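Local coordinates for PpBBE-like 1 D396N (Physcomitrella patens subsp. patens, PDB 6EO5), which oxidises cellobiose as a flavin-dependent oxidase of the berberine bridge enzyme family, carrying an FAD cofactor, at residues 193-198 and 443-448. Residues are numbered along the deposited sequence; the frame is centred on the assembly and turned at random.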
loop_
_atom_site.group_PDB
_atom_site.type_symbol
_atom_site.label_atom_id
_atom_site.label_comp_id
_atom_site.label_asym_id
_atom_site.label_seq_id
_atom_site.Cartn_x
_atom_site.Cartn_y
_atom_site.Cartn_z
ATOM N N LEU A 193 6.659 19.057 6.486
ATOM C CA LEU A 193 5.735 17.993 6.857
ATOM C C LEU A 193 5.011 17.445 5.631
ATOM O O LEU A 193 4.741 16.239 5.541
ATOM C CB LEU A 193 4.746 18.528 7.887
ATOM C CG LEU A 193 3.842 17.530 8.589
ATOM C CD1 LEU A 193 4.672 16.502 9.303
ATOM C CD2 LEU A 193 2.964 18.274 9.563
ATOM N N TYR A 194 4.703 18.317 4.667
ATOM C CA TYR A 194 4.006 17.876 3.468
ATOM C C TYR A 194 4.897 16.969 2.625
ATOM O O TYR A 194 4.429 15.972 2.070
ATOM C CB TYR A 194 3.524 19.097 2.675
ATOM C CG TYR A 194 2.729 18.791 1.419
ATOM C CD1 TYR A 194 1.553 18.043 1.469
ATOM C CD2 TYR A 194 3.147 19.277 0.182
ATOM C CE1 TYR A 194 0.821 17.776 0.309
ATOM C CE2 TYR A 194 2.425 19.023 -0.978
ATOM C CZ TYR A 194 1.273 18.271 -0.908
ATOM O OH TYR A 194 0.584 18.021 -2.070
ATOM N N PHE A 195 6.184 17.293 2.531
ATOM C CA PHE A 195 7.143 16.401 1.878
ATOM C C PHE A 195 7.198 15.038 2.568
ATOM O O PHE A 195 7.161 13.989 1.910
ATOM C CB PHE A 195 8.515 17.071 1.874
ATOM C CG PHE A 195 9.621 16.217 1.363
ATOM C CD1 PHE A 195 10.279 15.325 2.205
ATOM C CD2 PHE A 195 10.061 16.352 0.062
ATOM C CE1 PHE A 195 11.322 14.551 1.750
ATOM C CE2 PHE A 195 11.113 15.576 -0.408
ATOM C CZ PHE A 195 11.740 14.674 0.439
ATOM N N ALA A 196 7.275 15.035 3.899
ATOM C CA ALA A 196 7.476 13.787 4.627
ATOM C C ALA A 196 6.296 12.830 4.470
ATOM O O ALA A 196 6.497 11.612 4.355
ATOM C CB ALA A 196 7.729 14.076 6.107
ATOM N N ILE A 197 5.059 13.344 4.491
ATOM C CA ILE A 197 3.910 12.443 4.566
ATOM C C ILE A 197 3.612 11.799 3.214
ATOM O O ILE A 197 2.904 10.786 3.162
ATOM C CB ILE A 197 2.654 13.148 5.128
ATOM C CG1 ILE A 197 2.157 14.249 4.189
ATOM C CG2 ILE A 197 2.894 13.717 6.522
ATOM C CD1 ILE A 197 1.084 13.778 3.197
ATOM N N ARG A 198 4.137 12.356 2.119
ATOM C CA ARG A 198 4.012 11.761 0.789
ATOM C C ARG A 198 5.094 10.696 0.577
ATOM O O ARG A 198 6.019 10.844 -0.225
ATOM C CB ARG A 198 4.091 12.847 -0.277
ATOM C CG ARG A 198 2.818 13.649 -0.439
ATOM C CD ARG A 198 3.070 15.154 -0.433
ATOM N NE ARG A 198 3.341 15.730 -1.750
ATOM C CZ ARG A 198 4.347 16.563 -2.010
ATOM N NH1 ARG A 198 5.180 16.929 -1.046
ATOM N NH2 ARG A 198 4.510 17.046 -3.232
ATOM N N GLY A 443 16.492 6.375 0.981
ATOM C CA GLY A 443 17.642 6.821 0.195
ATOM C C GLY A 443 18.055 8.275 0.407
ATOM O O GLY A 443 18.298 8.716 1.538
ATOM N N SER A 444 18.130 9.035 -0.701
ATOM C CA SER A 444 18.637 10.415 -0.672
ATOM C C SER A 444 17.773 11.362 0.146
ATOM O O SER A 444 18.223 12.468 0.453
ATOM C CB SER A 444 18.738 11.022 -2.077
ATOM O OG SER A 444 19.567 10.275 -2.951
ATOM N N SER A 445 16.538 10.988 0.464
ATOM C CA SER A 445 15.641 11.854 1.209
ATOM C C SER A 445 15.635 11.562 2.700
ATOM O O SER A 445 14.935 12.250 3.445
ATOM C CB SER A 445 14.208 11.739 0.654
ATOM O OG SER A 445 14.094 12.344 -0.628
ATOM N N LEU A 446 16.401 10.569 3.159
ATOM C CA LEU A 446 16.267 10.126 4.549
ATOM C C LEU A 446 16.803 11.167 5.532
ATOM O O LEU A 446 16.194 11.391 6.586
ATOM C CB LEU A 446 16.954 8.776 4.737
ATOM C CG LEU A 446 17.044 8.212 6.155
ATOM C CD1 LEU A 446 15.668 8.071 6.799
ATOM C CD2 LEU A 446 17.775 6.882 6.126
ATOM N N SER A 447 17.919 11.829 5.197
ATOM C CA SER A 447 18.408 12.944 6.014
ATOM C C SER A 447 17.319 13.989 6.229
ATOM O O SER A 447 17.055 14.411 7.362
ATOM C CB SER A 447 19.628 13.605 5.361
ATOM O OG SER A 447 20.540 12.659 4.838
ATOM N N THR A 448 16.686 14.429 5.140
ATOM C CA THR A 448 15.576 15.368 5.255
ATOM C C THR A 448 14.477 14.804 6.145
ATOM O O THR A 448 13.938 15.515 7.002
ATOM C CB THR A 448 15.037 15.713 3.864
ATOM O OG1 THR A 448 16.089 16.304 3.090
ATOM C CG2 THR A 448 13.890 16.680 3.955
#
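F195 is the one residue of 193-198 that touches 443-448. It reaches from helix 191-200 to S445, in the short 3-10 turn ahead of helix 446-456, and to T448, in that helix's first turn. The contact lies in the VAO-type flavoprotein fold. It joins a helix that follows the strand pair 170-176 and 182-186 to the berberine-like C-terminal segment. The phenyl ring meets S445 with its edge. F195 CZ lies 3.5 Å from S445 OG, which sits near the ring plane; S445 CB is also at this edge. T448 CG2 sits oblique to the ring, 4.0 Å from F195 CE1; the two side chains cross at about a right angle. All of this is van der Waals contact. CG of F195 stands anti to its own nitrogen (chi1 174°), which carries the ring out from its helix to the other segment. Cut back to an alanine, this position would probably leave S445 CB and T448 CG2 without the ring they pack on, and open a gap between the two segments. Further along helix 446-456, L449 touches both F195 and A196, and W456 packs on L193. Behind F195, L193 and I197 lie on strand 170-176, and the hydroxyl of Y194 is hydrogen-bonded to the carbonyl oxygen of I170. R198 CD sits over one face of the Y194 ring, toward its rim, and Y194 CE2 lies 3.3 Å above the R198 guanidinium plane, over its centre.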